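Local coordinates for protein glucanase (Klebsiella pneumoniae, PDB 5GY3) that probably hydrolyses internal beta-1,4-glucosidic bonds of cellulose and related beta-glucans as a family 8 glycoside hydrolase, at residues R274-G279 and Q300-A305; D176-L181 and S232-P237; I154-R159 and S226-Q231. All blocks are in the same frame, centred on the assembly; numbering follows the deposited sequence.

Contact 1. Residues R274-G279 and Q300-A305; sequences RDLTLG and QLVWLA
Arg274 NH2 is shared by two acids, Asp275 OD1 and Glu280 OE2, close by the Leu276 that meets Val302 and Ala305. It donates to Asp275 OD1 at 2.9 Å, reaching that oxygen nearly in line with its C-O bond, although the N-H...O angle is only 138° and the oxygen lies somewhat out of the guanidinium plane. The other carboxylate oxygen, OD2, forms a salt bridge with Arg247 NH2, and the two arginines would be expected to favour the ionised form of Asp275. Leu278 CD1 lies 3.3 Å above one face of the Arg274 guanidinium, toward its rim.

The contact itself, between the C-terminal part of helix 268-278 and helix 293-307 of the alpha-helical barrel, is purely apolar. Leu276 turns its CG anti to the backbone N (chi1 180°), which carries the branch toward the facing helix. Its CB touches Val302 CG1 at 3.8 Å, and the two side chains slide past each other in opposite directions. Farther out, CD2 comes to 4.0 Å from Ala305 CB and 4.1 Å from the same Val302 CG1, so one methyl lies against both residues on successive turns. Leu223 and Trp227 of helix 220-228 join the cluster, touching Leu276 and Ala305 respectively. Gly279, with positive phi, makes a Schellman motif with two bonds back into the last turn.

The chemistry is thus divided: the charges pair among themselves, while the two segments are joined by burial and van der Waals contact of aliphatic groups, with no directional polar bond between them.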
# COMPACT_ATOMS: atom_id res chain seq x y z
N ARG A 274 -11.05 -0.22 -9.92
CA ARG A 274 -11.38 0.13 -11.30
C ARG A 274 -12.37 1.29 -11.35
O ARG A 274 -12.18 2.25 -12.11
CB ARG A 274 -11.91 -1.10 -12.04
CG ARG A 274 -12.33 -0.86 -13.50
CD ARG A 274 -13.79 -0.48 -13.57
NE ARG A 274 -14.27 -0.32 -14.93
CZ ARG A 274 -15.33 0.41 -15.24
NH1 ARG A 274 -15.74 0.51 -16.50
NH2 ARG A 274 -15.98 1.05 -14.27
N ASP A 275 -13.44 1.21 -10.55
CA ASP A 275 -14.45 2.28 -10.53
C ASP A 275 -13.84 3.60 -10.08
O ASP A 275 -14.12 4.65 -10.66
CB ASP A 275 -15.61 1.91 -9.61
CG ASP A 275 -16.55 0.86 -10.19
OD1 ASP A 275 -16.50 0.60 -11.41
OD2 ASP A 275 -17.34 0.29 -9.41
N LEU A 276 -12.99 3.55 -9.05
CA LEU A 276 -12.30 4.76 -8.61
C LEU A 276 -11.44 5.33 -9.72
O LEU A 276 -11.43 6.55 -9.96
CB LEU A 276 -11.45 4.46 -7.37
CG LEU A 276 -10.65 5.63 -6.78
CD1 LEU A 276 -11.58 6.74 -6.27
CD2 LEU A 276 -9.74 5.15 -5.67
N THR A 277 -10.69 4.47 -10.43
CA THR A 277 -9.77 4.95 -11.45
C THR A 277 -10.51 5.66 -12.58
O THR A 277 -10.03 6.68 -13.10
CB THR A 277 -8.95 3.79 -12.00
OG1 THR A 277 -8.22 3.21 -10.92
CG2 THR A 277 -7.98 4.25 -13.10
N LEU A 278 -11.67 5.15 -12.96
CA LEU A 278 -12.43 5.72 -14.06
C LEU A 278 -13.41 6.79 -13.61
O LEU A 278 -14.09 7.39 -14.45
CB LEU A 278 -13.17 4.62 -14.82
CG LEU A 278 -12.31 3.59 -15.55
CD1 LEU A 278 -13.13 2.69 -16.49
CD2 LEU A 278 -11.17 4.26 -16.31
N GLY A 279 -13.49 7.07 -12.31
CA GLY A 279 -14.43 8.05 -11.83
C GLY A 279 -15.87 7.61 -11.92
O GLY A 279 -16.77 8.46 -11.91
N GLN A 300 -12.92 -0.63 1.22
CA GLN A 300 -13.01 0.47 2.16
C GLN A 300 -11.95 1.53 1.92
O GLN A 300 -12.19 2.71 2.19
CB GLN A 300 -12.91 -0.05 3.58
CG GLN A 300 -14.09 -0.89 4.00
CD GLN A 300 -13.81 -1.58 5.30
OE1 GLN A 300 -14.11 -1.04 6.37
NE2 GLN A 300 -13.20 -2.75 5.23
N LEU A 301 -10.76 1.12 1.45
CA LEU A 301 -9.73 2.10 1.13
C LEU A 301 -10.14 2.96 -0.06
O LEU A 301 -9.85 4.16 -0.10
CB LEU A 301 -8.42 1.38 0.83
CG LEU A 301 -7.76 0.65 1.99
CD1 LEU A 301 -6.66 -0.25 1.46
CD2 LEU A 301 -7.21 1.65 3.01
N VAL A 302 -10.83 2.36 -1.03
CA VAL A 302 -11.35 3.13 -2.16
C VAL A 302 -12.35 4.17 -1.67
O VAL A 302 -12.31 5.33 -2.09
CB VAL A 302 -11.97 2.18 -3.21
CG1 VAL A 302 -12.84 2.94 -4.19
CG2 VAL A 302 -10.86 1.46 -3.96
N TRP A 303 -13.23 3.78 -0.75
CA TRP A 303 -14.19 4.72 -0.19
C TRP A 303 -13.49 5.85 0.56
O TRP A 303 -13.83 7.03 0.38
CB TRP A 303 -15.16 3.98 0.74
CG TRP A 303 -16.23 4.86 1.31
CD1 TRP A 303 -16.38 5.21 2.62
CD2 TRP A 303 -17.27 5.53 0.59
NE1 TRP A 303 -17.47 6.04 2.77
CE2 TRP A 303 -18.03 6.25 1.53
CE3 TRP A 303 -17.64 5.58 -0.76
CZ2 TRP A 303 -19.15 7.01 1.17
CZ3 TRP A 303 -18.74 6.33 -1.12
CH2 TRP A 303 -19.48 7.04 -0.16
N LEU A 304 -12.48 5.51 1.37
CA LEU A 304 -11.70 6.51 2.07
C LEU A 304 -10.98 7.45 1.11
O LEU A 304 -10.93 8.67 1.33
CB LEU A 304 -10.68 5.83 2.98
CG LEU A 304 -9.85 6.74 3.87
CD1 LEU A 304 -10.77 7.69 4.65
CD2 LEU A 304 -9.04 5.90 4.81
N ALA A 305 -10.40 6.89 0.04
CA ALA A 305 -9.75 7.72 -0.96
C ALA A 305 -10.73 8.73 -1.56
O ALA A 305 -10.40 9.90 -1.75
CB ALA A 305 -9.14 6.84 -2.06

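Contact 2. Residues D176-L181 and S232-P237; sequences DGQALL and SALLAP
An ST turn leading into helix 236-243 presents Leu234 to the side of helix 167-183, where it meets Gln178 and Leu181. The turn is made by Ser232, whose OG accepts from Leu234 N at 3.0 Å with an N-H...O angle of 147°. This bond closes the turn between the serine side chain and the leucine backbone.

With CG anti to the carbonyl carbon (chi1 -69°), Leu234 sends both methyls toward helix 167-183. CD1 rests on the aliphatic root of Gln178, 3.7 Å from CB and 4.0 Å from CG of that glutamine, and the two side chains cross at about a right angle. CD2 lies over the helix backbone, 3.9 Å from Gln178 O and 4.2 Å from Leu181 C. The side chains of the two leucines barely meet, their nearest methyls, Leu181 CD2 and Leu234 CD1, being 4.3 Å apart.

The polar end of Gln178 takes part through solvent. Its chain runs extended past CG and brings OE1 to a water that donates to it at 2.9 Å, and the same water is 2.7 Å from Ser232 OG. That hydroxyl therefore serves the turn and the water bridge together, and the apolar touch of Leu234 has a hydrated polar link alongside it. The Gln178 NE2 group makes a weak bond to Gln174 one turn earlier.

Phe155 of helix 155-164 touches both Gln178 and Leu181, while Leu225 of helix 220-228 packs on Leu234 and Ile221 on Leu181. Helix 167-183 is also joined to strand 130-133, through Leu180 on Val132 and a salt bridge from Asp176 to Arg130.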
# COMPACT_ATOMS: atom_id res chain seq x y z
N ASP A 176 10.55 12.33 -7.06
CA ASP A 176 11.32 11.28 -7.71
C ASP A 176 10.48 10.04 -7.97
O ASP A 176 10.67 9.35 -8.98
CB ASP A 176 12.55 10.95 -6.87
CG ASP A 176 13.66 12.02 -6.98
OD1 ASP A 176 13.57 12.87 -7.89
OD2 ASP A 176 14.62 12.00 -6.18
N GLY A 177 9.55 9.73 -7.06
CA GLY A 177 8.74 8.54 -7.22
C GLY A 177 7.71 8.69 -8.33
O GLY A 177 7.47 7.76 -9.11
N GLN A 178 7.10 9.87 -8.43
CA GLN A 178 6.24 10.14 -9.58
C GLN A 178 7.04 10.09 -10.88
O GLN A 178 6.59 9.51 -11.87
CB GLN A 178 5.55 11.48 -9.40
CG GLN A 178 4.59 11.48 -8.23
CD GLN A 178 3.75 12.74 -8.16
OE1 GLN A 178 3.58 13.44 -9.16
NE2 GLN A 178 3.23 13.03 -6.98
N ALA A 179 8.25 10.66 -10.88
CA ALA A 179 9.05 10.64 -12.10
C ALA A 179 9.43 9.22 -12.50
O ALA A 179 9.36 8.87 -13.68
CB ALA A 179 10.30 11.51 -11.94
N LEU A 180 9.85 8.40 -11.53
CA LEU A 180 10.20 7.02 -11.86
C LEU A 180 8.99 6.25 -12.37
O LEU A 180 9.06 5.58 -13.41
CB LEU A 180 10.82 6.32 -10.65
CG LEU A 180 12.28 6.66 -10.35
CD1 LEU A 180 12.65 6.19 -8.95
CD2 LEU A 180 13.24 6.06 -11.43
N LEU A 181 7.86 6.37 -11.67
CA LEU A 181 6.64 5.69 -12.11
C LEU A 181 6.26 6.12 -13.52
O LEU A 181 5.81 5.30 -14.34
CB LEU A 181 5.50 5.96 -11.12
CG LEU A 181 4.11 5.38 -11.42
CD1 LEU A 181 4.17 3.87 -11.59
CD2 LEU A 181 3.10 5.78 -10.34
N SER A 232 -3.99 13.52 -11.78
CA SER A 232 -2.62 13.18 -12.13
C SER A 232 -2.53 12.56 -13.52
O SER A 232 -3.29 11.64 -13.86
CB SER A 232 -2.04 12.21 -11.11
OG SER A 232 -0.79 11.71 -11.57
N ALA A 233 -1.57 13.04 -14.32
CA ALA A 233 -1.32 12.43 -15.62
C ALA A 233 -0.78 11.01 -15.51
O ALA A 233 -0.80 10.28 -16.50
CB ALA A 233 -0.34 13.29 -16.42
N LEU A 234 -0.29 10.60 -14.33
CA LEU A 234 0.16 9.22 -14.15
C LEU A 234 -1.01 8.25 -14.16
O LEU A 234 -0.79 7.04 -14.30
CB LEU A 234 0.93 9.08 -12.83
CG LEU A 234 2.28 9.79 -12.84
CD1 LEU A 234 2.82 9.93 -11.41
CD2 LEU A 234 3.25 9.03 -13.73
N LEU A 235 -2.24 8.73 -14.03
CA LEU A 235 -3.39 7.84 -14.13
C LEU A 235 -3.71 7.45 -15.57
O LEU A 235 -4.49 6.52 -15.78
CB LEU A 235 -4.61 8.50 -13.48
CG LEU A 235 -4.64 8.41 -11.95
CD1 LEU A 235 -5.60 9.40 -11.35
CD2 LEU A 235 -5.04 7.00 -11.52
N ALA A 236 -3.09 8.11 -16.55
CA ALA A 236 -3.48 7.90 -17.95
C ALA A 236 -3.39 6.45 -18.42
O ALA A 236 -4.35 5.97 -19.05
CB ALA A 236 -2.66 8.83 -18.85
N PRO A 237 -2.29 5.71 -18.20
CA PRO A 237 -2.29 4.32 -18.70
C PRO A 237 -3.29 3.44 -17.98
O PRO A 237 -3.80 2.47 -18.58
CB PRO A 237 -0.84 3.86 -18.46
CG PRO A 237 -0.34 4.74 -17.35
CD PRO A 237 -1.00 6.08 -17.60
O HOH W 1 1.23 13.39 -10.91

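Contact 3. Residues I154-R159 and S226-Q231; sequences IFPAWR and SWADPQ
Trp227 holds its CG anti to the backbone N (chi1 -159°), which sets the indole against Pro156; Phe155, with CG anti to its carbonyl carbon (chi1 -57°), instead leaves just its CB facing Ala228 while the ring leads away. The two segments join the first turn of helix 155-164 to the last turn of helix 220-228 within the (alpha/alpha)6 barrel of family 8 enzymes.

Pro156 lies over one face of the Trp227 ring in a CH-pi contact, its CG 4.2 Å from the centroid of the five-membered ring and 27° off the normal. Trp94 of helix 86-103 meets the same indole, its ring plane steeply inclined to it, and Trp227 NE1 is hydrogen-bonded to Asp308 OD2, which, together with this packing, would limit rotation of the ring. The side chain of Pro156 is about 11 Å from that of Asp87, the predicted nucleophile, against which Ile154 packs.

Asp229, the first residue past helix 220-228, makes an Asx turn by accepting from Gln231 N. Ala228 CB rests against the first turn of helix 155-164, 3.9 Å from Pro156 N and 4.0 Å from Phe155 CB.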
# COMPACT_ATOMS: atom_id res chain seq x y z
N ILE A 154 3.60 5.27 -1.72
CA ILE A 154 2.26 5.64 -1.19
C ILE A 154 2.20 7.16 -1.18
O ILE A 154 2.36 7.83 -0.16
CB ILE A 154 1.99 5.00 0.17
CG1 ILE A 154 2.22 3.49 0.07
CG2 ILE A 154 0.54 5.28 0.59
CD1 ILE A 154 1.94 2.71 1.34
N PHE A 155 1.90 7.72 -2.36
CA PHE A 155 1.94 9.17 -2.55
C PHE A 155 1.10 9.96 -1.54
O PHE A 155 1.61 10.98 -1.04
CB PHE A 155 1.50 9.50 -3.98
CG PHE A 155 2.34 8.83 -5.03
CD1 PHE A 155 3.66 9.20 -5.21
CD2 PHE A 155 1.80 7.81 -5.81
CE1 PHE A 155 4.45 8.57 -6.18
CE2 PHE A 155 2.59 7.18 -6.77
CZ PHE A 155 3.90 7.57 -6.96
N PRO A 156 -0.13 9.57 -1.18
CA PRO A 156 -0.87 10.41 -0.22
C PRO A 156 -0.27 10.40 1.18
O PRO A 156 -0.36 11.40 1.90
CB PRO A 156 -2.29 9.82 -0.25
CG PRO A 156 -2.07 8.38 -0.67
CD PRO A 156 -0.95 8.45 -1.67
N ALA A 157 0.34 9.28 1.58
CA ALA A 157 1.05 9.25 2.85
C ALA A 157 2.27 10.16 2.82
O ALA A 157 2.52 10.91 3.77
CB ALA A 157 1.47 7.82 3.18
N TRP A 158 3.05 10.11 1.73
CA TRP A 158 4.25 10.94 1.64
C TRP A 158 3.90 12.42 1.71
O TRP A 158 4.63 13.21 2.32
CB TRP A 158 5.00 10.63 0.35
CG TRP A 158 5.54 9.24 0.28
CD1 TRP A 158 5.46 8.27 1.25
CD2 TRP A 158 6.25 8.65 -0.81
NE1 TRP A 158 6.09 7.12 0.82
CE2 TRP A 158 6.57 7.33 -0.45
CE3 TRP A 158 6.65 9.13 -2.07
CZ2 TRP A 158 7.29 6.47 -1.29
CZ3 TRP A 158 7.35 8.27 -2.92
CH2 TRP A 158 7.66 6.96 -2.52
N ARG A 159 2.79 12.82 1.08
CA ARG A 159 2.39 14.22 1.14
C ARG A 159 2.03 14.60 2.58
O ARG A 159 2.43 15.67 3.06
CB ARG A 159 1.21 14.48 0.19
CG ARG A 159 0.69 15.91 0.19
CD ARG A 159 -0.83 15.97 0.15
NE ARG A 159 -1.42 14.78 0.82
CZ ARG A 159 -1.97 14.80 2.03
NH1 ARG A 159 -2.01 15.94 2.69
NH2 ARG A 159 -2.48 13.69 2.53
N SER A 226 -4.97 8.22 -7.39
CA SER A 226 -6.24 8.92 -7.29
C SER A 226 -6.46 9.49 -5.89
O SER A 226 -7.08 10.55 -5.74
CB SER A 226 -7.38 7.98 -7.67
OG SER A 226 -8.59 8.69 -7.65
N TRP A 227 -5.96 8.80 -4.86
CA TRP A 227 -6.06 9.31 -3.49
C TRP A 227 -5.33 10.64 -3.35
O TRP A 227 -5.85 11.60 -2.75
CB TRP A 227 -5.48 8.26 -2.55
CG TRP A 227 -5.90 8.30 -1.12
CD1 TRP A 227 -6.27 9.41 -0.38
CD2 TRP A 227 -6.00 7.18 -0.24
NE1 TRP A 227 -6.59 9.02 0.90
CE2 TRP A 227 -6.43 7.67 1.02
CE3 TRP A 227 -5.76 5.81 -0.38
CZ2 TRP A 227 -6.63 6.83 2.11
CZ3 TRP A 227 -5.97 4.98 0.70
CH2 TRP A 227 -6.40 5.49 1.93
N ALA A 228 -4.13 10.73 -3.92
CA ALA A 228 -3.35 11.95 -3.83
C ALA A 228 -3.82 13.02 -4.81
O ALA A 228 -3.87 14.20 -4.46
CB ALA A 228 -1.87 11.63 -4.06
N ASP A 229 -4.17 12.62 -6.06
CA ASP A 229 -4.51 13.60 -7.09
C ASP A 229 -5.23 12.92 -8.25
O ASP A 229 -4.58 12.38 -9.16
CB ASP A 229 -3.26 14.33 -7.60
CG ASP A 229 -3.57 15.35 -8.72
OD1 ASP A 229 -4.76 15.67 -8.94
OD2 ASP A 229 -2.62 15.86 -9.35
N PRO A 230 -6.56 12.97 -8.27
CA PRO A 230 -7.31 12.33 -9.36
C PRO A 230 -7.04 12.95 -10.72
O PRO A 230 -7.40 12.33 -11.73
CB PRO A 230 -8.78 12.53 -8.95
CG PRO A 230 -8.73 12.77 -7.50
CD PRO A 230 -7.46 13.49 -7.23
N GLN A 231 -6.44 14.13 -10.77
CA GLN A 231 -6.09 14.75 -12.04
C GLN A 231 -4.69 14.39 -12.51
O GLN A 231 -4.25 14.88 -13.56
CB GLN A 231 -6.25 16.27 -11.94
CG GLN A 231 -7.72 16.71 -11.99
CD GLN A 231 -8.40 16.27 -13.28
OE1 GLN A 231 -8.09 16.77 -14.36
NE2 GLN A 231 -9.33 15.32 -13.17

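Overall arrangement
The three contacts run round helix 220-228. Contacts 2 and 3 interleave along the chain, in the order 154-159, 176-181, 226-231 and 232-237, with centres 11 Å apart; contact 1 follows both. Helices 155-164 and 167-183 are consecutive, as are 220-228 and 236-243, so contacts 2 and 3 join the same two helical pairs, meeting where Leu235 packs on the backbone of Asp229 and Pro230. Contact 1, centred 12 Å from contact 3, adjoins it through Leu304 on Trp227; its centre is 18 Å from that of contact 2, and although their nearest atoms come to about 4 Å, they do not touch. Successive barrel helices, including the last two, are thus linked within the fold carrying the predicted nucleophile.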